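Local coordinates for protein metazoan TIR-STING fusion (Crassostrea gigas, PDB 6WT6) that joins a TIR domain to a STING ligand-binding domain in one chain, a fusion belonging to the STING family of innate-immune proteins, at residues I35-C38 and D42-H45; S44-I49 and C60-R65; Q201-R204 and A208-R211; V265-D268 and D272-F275. All coordinates share one frame; numbering follows the deposited sequence.

Interaction 1. Residues I35-C38 and D42-H45; sequences ISYC and DTSH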
loop_
_atom_site.group_PDB
_atom_site.type_symbol
_atom_site.label_atom_id
_atom_site.label_comp_id
_atom_site.label_asym_id
_atom_site.label_seq_id
_atom_site.Cartn_x
_atom_site.Cartn_y
_atom_site.Cartn_z
ATOM N N ILE A 35 -3.699 24.225 -11.115
ATOM C CA ILE A 35 -2.548 24.440 -11.981
ATOM C C ILE A 35 -1.290 24.246 -11.142
ATOM O O ILE A 35 -0.952 25.087 -10.305
ATOM C CB ILE A 35 -2.592 25.826 -12.635
ATOM C CG1 ILE A 35 -3.792 25.914 -13.577
ATOM C CG2 ILE A 35 -1.301 26.116 -13.381
ATOM C CD1 ILE A 35 -3.943 27.245 -14.258
ATOM N N SER A 36 -0.608 23.123 -11.354
ATOM C CA SER A 36 0.635 22.807 -10.664
ATOM C C SER A 36 1.803 23.257 -11.534
ATOM O O SER A 36 1.977 22.763 -12.653
ATOM C CB SER A 36 0.727 21.311 -10.366
ATOM O OG SER A 36 1.875 21.010 -9.594
ATOM N N TYR A 37 2.599 24.191 -11.018
ATOM C CA TYR A 37 3.700 24.763 -11.774
ATOM C C TYR A 37 4.888 24.980 -10.849
ATOM O O TYR A 37 4.741 25.084 -9.629
ATOM C CB TYR A 37 3.297 26.084 -12.442
ATOM C CG TYR A 37 2.915 27.177 -11.464
ATOM C CD1 TYR A 37 1.661 27.193 -10.861
ATOM C CD2 TYR A 37 3.802 28.198 -11.152
ATOM C CE1 TYR A 37 1.310 28.190 -9.968
ATOM C CE2 TYR A 37 3.459 29.198 -10.266
ATOM C CZ TYR A 37 2.215 29.191 -9.675
ATOM O OH TYR A 37 1.874 30.190 -8.792
ATOM N N CYS A 38 6.076 25.036 -11.450
ATOM C CA CYS A 38 7.278 25.423 -10.724
ATOM C C CYS A 38 7.350 26.943 -10.661
ATOM O O CYS A 38 7.457 27.605 -11.697
ATOM C CB CYS A 38 8.528 24.855 -11.392
ATOM S SG CYS A 38 10.075 25.452 -10.663
ATOM N N ASP A 42 8.184 28.451 -14.632
ATOM C CA ASP A 42 7.007 28.651 -15.468
ATOM C C ASP A 42 5.882 29.409 -14.775
ATOM O O ASP A 42 4.706 29.092 -15.006
ATOM C CB ASP A 42 6.472 27.307 -15.964
ATOM C CG ASP A 42 7.466 26.556 -16.809
ATOM O OD1 ASP A 42 8.448 27.174 -17.266
ATOM O OD2 ASP A 42 7.243 25.350 -17.022
ATOM N N THR A 43 6.191 30.393 -13.938
ATOM C CA THR A 43 5.120 31.174 -13.331
ATOM C C THR A 43 4.371 31.993 -14.379
ATOM O O THR A 43 3.136 32.073 -14.349
ATOM C CB THR A 43 5.692 32.073 -12.243
ATOM O OG1 THR A 43 6.243 31.261 -11.206
ATOM C CG2 THR A 43 4.611 32.962 -11.651
ATOM N N SER A 44 5.099 32.595 -15.321
ATOM C CA SER A 44 4.450 33.361 -16.381
ATOM C C SER A 44 3.562 32.468 -17.240
ATOM O O SER A 44 2.418 32.820 -17.549
ATOM C CB SER A 44 5.503 34.063 -17.236
ATOM O OG SER A 44 4.909 34.656 -18.375
ATOM N N HIS A 45 4.078 31.299 -17.634
ATOM C CA HIS A 45 3.294 30.376 -18.450
ATOM C C HIS A 45 2.043 29.913 -17.714
ATOM O O HIS A 45 0.977 29.757 -18.321
ATOM C CB HIS A 45 4.143 29.168 -18.851
ATOM C CG HIS A 45 5.349 29.517 -19.667
ATOM N ND1 HIS A 45 6.540 29.916 -19.101
ATOM C CD2 HIS A 45 5.547 29.521 -21.006
ATOM C CE1 HIS A 45 7.421 30.156 -20.055
ATOM N NE2 HIS A 45 6.844 29.924 -21.222
#
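Tyr-37 and Cys-38, which follow on from Ser-36 of strand 31-36, meet Asp-42 and Thr-43 where the chain turns into helix 43-56. Upstream, Ile-35 sends its carbonyl oxygen into the plane of the Tyr-37 ring at the edge, while its side chain packs on the same helix through Ala-46 and Leu-50. Tyr-37 has the largest share of the contact. With chi1 at 63°, CG sits between the backbone N and the carbonyl carbon, which swings the ring across to the helix start. There the side chain of Thr-43 crosses it obliquely: Tyr-37 CE2 has Thr-43 OG1 3.6 Å away, near the ring plane, and Tyr-37 CD2 lies 3.9 Å from Thr-43 CA. This approach of OG1 is van der Waals contact, for the hydroxyl is hydrogen-bonded to Ala-39 O in the intervening loop. The far end of the tyrosine is fixed too, its OH being hydrogen-bonded to Glu-64 N while the ring stacks with Phe-62. At Cys-38 the backbone takes over. Asp-42 N gives a weak, bent hydrogen bond to Cys-38 O (3.1 Å, 122° at the hydrogen). Asp-42 holds the N-cap position, but its carboxylate makes no capping bond; OD2 is instead hydrogen-bonded to Ser-92 OG, with a weaker bond to Ser-95. A tight, buried link of this kind, from the first parallel strand into the first helix, belongs to the beta-alpha-beta unit that opens the TIR fold.

Interaction 2. Residues S44-I49 and C60-R65; sequences SHARTI and CCFAER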
loop_
_atom_site.group_PDB
_atom_site.type_symbol
_atom_site.label_atom_id
_atom_site.label_comp_id
_atom_site.label_asym_id
_atom_site.label_seq_id
_atom_site.Cartn_x
_atom_site.Cartn_y
_atom_site.Cartn_z
ATOM N N SER A 44 5.099 32.595 -15.321
ATOM C CA SER A 44 4.450 33.361 -16.381
ATOM C C SER A 44 3.562 32.468 -17.240
ATOM O O SER A 44 2.418 32.820 -17.549
ATOM C CB SER A 44 5.503 34.063 -17.236
ATOM O OG SER A 44 4.909 34.656 -18.375
ATOM N N HIS A 45 4.078 31.299 -17.634
ATOM C CA HIS A 45 3.294 30.376 -18.450
ATOM C C HIS A 45 2.043 29.913 -17.714
ATOM O O HIS A 45 0.977 29.757 -18.321
ATOM C CB HIS A 45 4.143 29.168 -18.851
ATOM C CG HIS A 45 5.349 29.517 -19.667
ATOM N ND1 HIS A 45 6.540 29.916 -19.101
ATOM C CD2 HIS A 45 5.547 29.521 -21.006
ATOM C CE1 HIS A 45 7.421 30.156 -20.055
ATOM N NE2 HIS A 45 6.844 29.924 -21.222
ATOM N N ALA A 46 2.155 29.685 -16.404
ATOM C CA ALA A 46 1.009 29.203 -15.644
ATOM C C ALA A 46 -0.072 30.271 -15.540
ATOM O O ALA A 46 -1.267 29.955 -15.575
ATOM C CB ALA A 46 1.459 28.741 -14.260
ATOM N N ARG A 47 0.327 31.541 -15.420
ATOM C CA ARG A 47 -0.650 32.627 -15.437
ATOM C C ARG A 47 -1.366 32.697 -16.780
ATOM O O ARG A 47 -2.580 32.931 -16.832
ATOM C CB ARG A 47 0.034 33.960 -15.127
ATOM C CG ARG A 47 -0.232 34.498 -13.729
ATOM C CD ARG A 47 -0.862 35.887 -13.774
ATOM N NE ARG A 47 -2.253 35.880 -13.327
ATOM C CZ ARG A 47 -2.633 36.085 -12.068
ATOM N NH1 ARG A 47 -1.724 36.315 -11.130
ATOM N NH2 ARG A 47 -3.919 36.059 -11.747
ATOM N N THR A 48 -0.631 32.499 -17.876
ATOM C CA THR A 48 -1.245 32.531 -19.199
ATOM C C THR A 48 -2.304 31.443 -19.335
ATOM O O THR A 48 -3.427 31.706 -19.782
ATOM C CB THR A 48 -0.171 32.382 -20.279
ATOM O OG1 THR A 48 0.780 33.450 -20.160
ATOM C CG2 THR A 48 -0.798 32.418 -21.668
ATOM N N ILE A 49 -1.966 30.211 -18.941
ATOM C CA ILE A 49 -2.941 29.123 -18.990
ATOM C C ILE A 49 -4.104 29.408 -18.048
ATOM O O ILE A 49 -5.268 29.173 -18.390
ATOM C CB ILE A 49 -2.263 27.778 -18.667
ATOM C CG1 ILE A 49 -1.334 27.361 -19.812
ATOM C CG2 ILE A 49 -3.303 26.695 -18.394
ATOM C CD1 ILE A 49 -0.619 26.045 -19.578
ATOM N N CYS A 60 -10.437 27.973 -11.216
ATOM C CA CYS A 60 -9.158 27.312 -11.016
ATOM C C CYS A 60 -8.527 27.734 -9.695
ATOM O O CYS A 60 -8.902 28.741 -9.088
ATOM C CB CYS A 60 -8.190 27.614 -12.165
ATOM S SG CYS A 60 -8.630 26.855 -13.737
ATOM N N CYS A 61 -7.557 26.934 -9.260
ATOM C CA CYS A 61 -6.747 27.212 -8.080
ATOM C C CYS A 61 -5.325 27.501 -8.540
ATOM O O CYS A 61 -4.694 26.656 -9.183
ATOM C CB CYS A 61 -6.774 26.037 -7.101
ATOM S SG CYS A 61 -5.702 26.228 -5.651
ATOM N N PHE A 62 -4.827 28.693 -8.211
ATOM C CA PHE A 62 -3.522 29.162 -8.664
ATOM C C PHE A 62 -2.702 29.571 -7.449
ATOM O O PHE A 62 -3.125 30.439 -6.679
ATOM C CB PHE A 62 -3.678 30.333 -9.638
ATOM C CG PHE A 62 -2.439 30.637 -10.431
ATOM C CD1 PHE A 62 -2.028 29.788 -11.443
ATOM C CD2 PHE A 62 -1.698 31.779 -10.178
ATOM C CE1 PHE A 62 -0.893 30.065 -12.180
ATOM C CE2 PHE A 62 -0.561 32.062 -10.915
ATOM C CZ PHE A 62 -0.160 31.204 -11.918
ATOM N N ALA A 63 -1.525 28.957 -7.289
ATOM C CA ALA A 63 -0.737 29.114 -6.069
ATOM C C ALA A 63 -0.453 30.581 -5.758
ATOM O O ALA A 63 -0.762 31.068 -4.665
ATOM C CB ALA A 63 0.570 28.326 -6.190
ATOM N N GLU A 64 0.133 31.300 -6.722
ATOM C CA GLU A 64 0.489 32.704 -6.518
ATOM C C GLU A 64 -0.699 33.523 -6.030
ATOM O O GLU A 64 -0.566 34.346 -5.115
ATOM C CB GLU A 64 1.032 33.297 -7.819
ATOM C CG GLU A 64 1.196 34.808 -7.805
ATOM C CD GLU A 64 1.277 35.398 -9.204
ATOM O OE1 GLU A 64 0.243 35.415 -9.909
ATOM O OE2 GLU A 64 2.376 35.841 -9.602
ATOM N N ARG A 65 -1.871 33.312 -6.629
ATOM C CA ARG A 65 -3.036 34.123 -6.295
ATOM C C ARG A 65 -3.736 33.624 -5.038
ATOM O O ARG A 65 -4.094 34.421 -4.164
ATOM C CB ARG A 65 -4.015 34.129 -7.469
ATOM C CG ARG A 65 -5.423 34.541 -7.098
ATOM C CD ARG A 65 -6.373 34.357 -8.268
ATOM N NE ARG A 65 -6.632 32.945 -8.527
ATOM C CZ ARG A 65 -7.259 32.489 -9.606
ATOM N NH1 ARG A 65 -7.686 33.338 -10.529
ATOM N NH2 ARG A 65 -7.453 31.187 -9.762
#
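Arg-47 and Phe-62 bring together helix 43-56 and strand 60-62, the second and third elements of the TIR domain's first beta-alpha-beta unit, with Ala-46 filling the inner side. Phe-62 reaches the helix because CG is anti to its backbone N (chi1 -164°), beside the carbonyl carbon, so that the far end of its ring abuts the peptide between Ala-46 and Arg-47. Phe-62 CZ is 3.6 Å from Arg-47 N, an oblique approach. The arginine side chain crosses the ring at about a right angle, with Arg-47 CG 3.7 Å from Phe-62 CE2, and bends at chi2 and chi3 on its way outward. Its guanidinium, inclined by 49° to the ring, forms a salt bridge with Glu-64 at the start of helix 63-66. The carboxylate oxygen stands at the guanidinium edge, near its plane; the modelled 2.5 Å between Arg-47 NH1 and Glu-64 OE1 is short, so its exact length is doubtful. Arg-47 also has a long, weak ion pair with Asp-51, and Arg-65 a salt bridge with Glu-54. The two guanidinium groups come within 4.8 Å, Arg-47 NH2 to Arg-65 NH1, a proximity that the surrounding carboxylates probably offset. Inward the contact turns apolar and buried, and Leu-50 of the same helix adds to the packing on Phe-62. There Ala-46 CB lies in the plane of the phenyl ring at its edge, 3.4 Å from Phe-62 CE1.

Interaction 3. Residues Q201-R204 and A208-R211; sequences QWRR and AEGR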
loop_
_atom_site.group_PDB
_atom_site.type_symbol
_atom_site.label_atom_id
_atom_site.label_comp_id
_atom_site.label_asym_id
_atom_site.label_seq_id
_atom_site.Cartn_x
_atom_site.Cartn_y
_atom_site.Cartn_z
ATOM N N GLN A 201 10.981 -21.888 24.846
ATOM C CA GLN A 201 10.773 -21.912 26.289
ATOM C C GLN A 201 9.408 -22.494 26.631
ATOM O O GLN A 201 9.284 -23.312 27.549
ATOM C CB GLN A 201 10.922 -20.512 26.878
ATOM C CG GLN A 201 10.582 -20.446 28.357
ATOM C CD GLN A 201 10.751 -19.055 28.936
ATOM O OE1 GLN A 201 11.826 -18.457 28.848
ATOM N NE2 GLN A 201 9.688 -18.531 29.538
ATOM N N TRP A 202 8.368 -22.081 25.901
ATOM C CA TRP A 202 7.043 -22.653 26.116
ATOM C C TRP A 202 7.041 -24.139 25.781
ATOM O O TRP A 202 6.498 -24.959 26.530
ATOM C CB TRP A 202 6.001 -21.909 25.277
ATOM C CG TRP A 202 4.577 -22.250 25.637
ATOM C CD1 TRP A 202 3.740 -21.525 26.438
ATOM C CD2 TRP A 202 3.832 -23.403 25.220
ATOM N NE1 TRP A 202 2.522 -22.153 26.541
ATOM C CE2 TRP A 202 2.552 -23.306 25.803
ATOM C CE3 TRP A 202 4.121 -24.504 24.407
ATOM C CZ2 TRP A 202 1.563 -24.270 25.597
ATOM C CZ3 TRP A 202 3.136 -25.461 24.205
ATOM C CH2 TRP A 202 1.874 -25.337 24.800
ATOM N N ARG A 203 7.652 -24.500 24.652
ATOM C CA ARG A 203 7.718 -25.898 24.243
ATOM C C ARG A 203 8.436 -26.745 25.285
ATOM O O ARG A 203 8.036 -27.884 25.558
ATOM C CB ARG A 203 8.423 -25.999 22.894
ATOM C CG ARG A 203 8.615 -27.407 22.391
ATOM C CD ARG A 203 9.244 -27.383 21.017
ATOM N NE ARG A 203 10.622 -26.903 21.057
ATOM C CZ ARG A 203 11.369 -26.701 19.978
ATOM N NH1 ARG A 203 10.867 -26.926 18.771
ATOM N NH2 ARG A 203 12.618 -26.280 20.102
ATOM N N ARG A 204 9.495 -26.198 25.881
ATOM C CA ARG A 204 10.301 -26.960 26.829
ATOM C C ARG A 204 9.501 -27.316 28.076
ATOM O O ARG A 204 9.516 -28.466 28.531
ATOM C CB ARG A 204 11.550 -26.159 27.193
ATOM C CG ARG A 204 12.517 -26.861 28.114
ATOM C CD ARG A 204 13.742 -25.992 28.360
ATOM N NE ARG A 204 14.726 -26.665 29.201
ATOM C CZ ARG A 204 15.638 -27.518 28.745
ATOM N NH1 ARG A 204 15.693 -27.805 27.451
ATOM N NH2 ARG A 204 16.493 -28.088 29.584
ATOM N N ALA A 208 6.267 -30.343 24.839
ATOM C CA ALA A 208 5.966 -30.330 23.416
ATOM C C ALA A 208 7.201 -30.595 22.568
ATOM O O ALA A 208 7.184 -30.330 21.361
ATOM C CB ALA A 208 5.326 -29.001 23.017
ATOM N N GLU A 209 8.270 -31.102 23.177
ATOM C CA GLU A 209 9.508 -31.348 22.450
ATOM C C GLU A 209 9.282 -32.367 21.341
ATOM O O GLU A 209 8.730 -33.447 21.574
ATOM C CB GLU A 209 10.593 -31.837 23.409
ATOM C CG GLU A 209 11.002 -30.817 24.462
ATOM C CD GLU A 209 11.819 -29.673 23.885
ATOM O OE1 GLU A 209 12.354 -29.829 22.767
ATOM O OE2 GLU A 209 11.929 -28.620 24.549
ATOM N N GLY A 210 9.715 -32.018 20.130
ATOM C CA GLY A 210 9.503 -32.852 18.967
ATOM C C GLY A 210 8.112 -32.785 18.379
ATOM O O GLY A 210 7.890 -33.332 17.292
ATOM N N ARG A 211 7.168 -32.130 19.057
ATOM C CA ARG A 211 5.793 -32.016 18.589
ATOM C C ARG A 211 5.381 -30.562 18.387
ATOM O O ARG A 211 4.187 -30.248 18.426
ATOM C CB ARG A 211 4.842 -32.709 19.569
ATOM C CG ARG A 211 5.119 -34.194 19.761
ATOM C CD ARG A 211 4.784 -34.992 18.507
ATOM N NE ARG A 211 5.105 -36.412 18.647
ATOM C CZ ARG A 211 6.193 -36.988 18.144
ATOM N NH1 ARG A 211 7.072 -36.271 17.457
ATOM N NH2 ARG A 211 6.402 -38.286 18.321
HETATM O O HOH W 1 12.898 -26.431 23.533
#
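Ala-208 N donates a hydrogen bond of 3.1 Å to Arg-203 O (157° at the hydrogen), tying the end of helix 176-204 to the type II beta turn 208-211. The turn, which leads into strand 212-221 of the STING domain, is closed by Arg-211 N on Ala-208 O at 2.9 Å, and Gly-210 takes its third position with positive phi. The charged link between Arg-203 and Glu-209 is slacker. Arg-203 NE is 3.8 Å from Glu-209 OE1, a long salt bridge with the oxygen well out of the guanidinium plane, so attraction is by charge alone. A water at the guanidinium edge also joins the pair: it donates to Glu-209 OE2 at 2.6 Å and accepts a weak bond from Arg-203 NE. Arg-203 NH1 is anchored by Met-212 O, just past the turn. Between these polar ends the arginine's aliphatic part lies along Ala-208, the first residue of the turn, with Arg-203 CG 3.7 Å from Ala-208 CB. The glutamate chain, bent at chi2 (-72°), curls back over the helix end and brings Glu-209 OE2 to 3.3 Å from Arg-204 CA. On the inner side Phe-274 also packs against Ala-208, whose CB meets the indole obliquely, 4.3 Å from Trp-202 CZ3.

Interaction 4. Residues V265-D268 and D272-F275; sequences VTDD and DYFF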
loop_
_atom_site.group_PDB
_atom_site.type_symbol
_atom_site.label_atom_id
_atom_site.label_comp_id
_atom_site.label_asym_id
_atom_site.label_seq_id
_atom_site.Cartn_x
_atom_site.Cartn_y
_atom_site.Cartn_z
ATOM N N VAL A 265 -3.248 -29.752 17.672
ATOM C CA VAL A 265 -3.869 -30.421 16.537
ATOM C C VAL A 265 -3.403 -31.873 16.531
ATOM O O VAL A 265 -2.240 -32.166 16.827
ATOM C CB VAL A 265 -3.543 -29.682 15.220
ATOM C CG1 VAL A 265 -2.042 -29.574 15.011
ATOM C CG2 VAL A 265 -4.183 -30.361 14.056
ATOM N N THR A 266 -4.321 -32.785 16.219
ATOM C CA THR A 266 -4.080 -34.223 16.301
ATOM C C THR A 266 -3.935 -34.805 14.901
ATOM O O THR A 266 -4.779 -34.558 14.032
ATOM C CB THR A 266 -5.224 -34.923 17.040
ATOM O OG1 THR A 266 -5.395 -34.334 18.337
ATOM C CG2 THR A 266 -4.925 -36.395 17.206
ATOM N N ASP A 267 -2.872 -35.579 14.686
ATOM C CA ASP A 267 -2.632 -36.200 13.390
ATOM C C ASP A 267 -3.331 -37.562 13.358
ATOM O O ASP A 267 -4.204 -37.840 14.185
ATOM C CB ASP A 267 -1.125 -36.276 13.117
ATOM C CG ASP A 267 -0.407 -37.259 14.027
ATOM O OD1 ASP A 267 -0.931 -37.571 15.115
ATOM O OD2 ASP A 267 0.694 -37.715 13.649
ATOM N N ASP A 268 -2.957 -38.432 12.415
ATOM C CA ASP A 268 -3.665 -39.703 12.273
ATOM C C ASP A 268 -3.349 -40.673 13.404
ATOM O O ASP A 268 -4.186 -41.517 13.739
ATOM C CB ASP A 268 -3.335 -40.349 10.931
ATOM C CG ASP A 268 -3.701 -39.470 9.755
ATOM O OD1 ASP A 268 -4.589 -38.601 9.894
ATOM O OD2 ASP A 268 -3.102 -39.655 8.682
ATOM N N ASP A 272 -0.541 -35.358 19.375
ATOM C CA ASP A 272 -0.859 -33.937 19.411
ATOM C C ASP A 272 0.352 -33.133 18.964
ATOM O O ASP A 272 1.477 -33.386 19.412
ATOM C CB ASP A 272 -1.289 -33.497 20.813
ATOM C CG ASP A 272 -2.595 -34.135 21.247
ATOM O OD1 ASP A 272 -3.300 -34.672 20.376
ATOM O OD2 ASP A 272 -2.885 -34.143 22.467
ATOM N N TYR A 273 0.114 -32.166 18.081
ATOM C CA TYR A 273 1.136 -31.239 17.621
ATOM C C TYR A 273 0.716 -29.828 17.996
ATOM O O TYR A 273 -0.447 -29.453 17.811
ATOM C CB TYR A 273 1.345 -31.365 16.111
ATOM C CG TYR A 273 2.199 -32.549 15.726
ATOM C CD1 TYR A 273 1.645 -33.816 15.586
ATOM C CD2 TYR A 273 3.567 -32.406 15.524
ATOM C CE1 TYR A 273 2.429 -34.907 15.240
ATOM C CE2 TYR A 273 4.359 -33.488 15.179
ATOM C CZ TYR A 273 3.784 -34.737 15.038
ATOM O OH TYR A 273 4.568 -35.817 14.695
ATOM N N PHE A 274 1.661 -29.059 18.529
ATOM C CA PHE A 274 1.402 -27.722 19.034
ATOM C C PHE A 274 1.988 -26.671 18.099
ATOM O O PHE A 274 3.018 -26.887 17.453
ATOM C CB PHE A 274 1.993 -27.543 20.438
ATOM C CG PHE A 274 1.333 -28.385 21.495
ATOM C CD1 PHE A 274 1.722 -29.699 21.695
ATOM C CD2 PHE A 274 0.338 -27.856 22.304
ATOM C CE1 PHE A 274 1.126 -30.478 22.674
ATOM C CE2 PHE A 274 -0.263 -28.630 23.289
ATOM C CZ PHE A 274 0.133 -29.944 23.470
ATOM N N PHE A 275 1.324 -25.521 18.037
ATOM C CA PHE A 275 1.819 -24.446 17.194
ATOM C C PHE A 275 1.284 -23.115 17.697
ATOM O O PHE A 275 0.162 -23.032 18.207
ATOM C CB PHE A 275 1.417 -24.658 15.727
ATOM C CG PHE A 275 -0.073 -24.648 15.485
ATOM C CD1 PHE A 275 -0.844 -25.781 15.721
ATOM C CD2 PHE A 275 -0.700 -23.511 15.002
ATOM C CE1 PHE A 275 -2.211 -25.771 15.488
ATOM C CE2 PHE A 275 -2.068 -23.496 14.764
ATOM C CZ PHE A 275 -2.823 -24.628 15.008
#
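Val-265 and Tyr-273 form the tight core of this contact, an antiparallel hydrogen-bonded pair. Tyr-273 N meets Val-265 O at 2.7 Å, almost straight; the return bond, from Val-265 N to Tyr-273 O, is 2.8 Å long but more bent (136° at the hydrogen). Val-265 CG1, placed by chi1 of 57° between backbone N and carbonyl carbon, leans over the partner strand, 4.0 Å from Tyr-273 CB and 3.8 Å from Phe-275 CE1. This buried face of the sheet is covered by helix 341-356, with Pro-343 and Cys-347 on the valine and Ile-350 on Phe-275. The two strands, 260-266 and 272-279, make a beta hairpin within the mixed sheet of the STING domain. Toward its turn the contact thins out. Thr-266 and Asp-272, a partly exposed non-hydrogen-bonded pair on the other face, lie side by side, and Thr-266 OG1 donates to Asp-272 OD1 (2.9 Å) on the anti side, 33° out of the carboxylate plane. Asp-267, already in the loop, merely brushes the tyrosine ring edge, OD2 3.7 Å from Tyr-273 CE1; its carboxylate is held by a salt bridge to Lys-351.

In the fold
From the N terminus, interaction 1 closes the short connection from strand 31-36 into helix 43-56, with three residues between its segments. Interaction 2 starts on Ser-44 and His-45, where interaction 1 ends, and spans the rest of that helix to reach strand 60-62, neighbour of 31-36 in the parallel sheet. More than a hundred residues later, interaction 3 closes the short link between helix 176-204 and strand 212-221, and interaction 4 the turn of hairpin 260-279. None nests within or crosses another. Interactions 3 and 4 adjoin through a probable backbone hydrogen bond from Phe-274 N to Arg-211 O. The TIR and STING pairs lie on opposite sides of the chain's centre; interactions 1 and 4 have their nearest atoms about 51 Å apart.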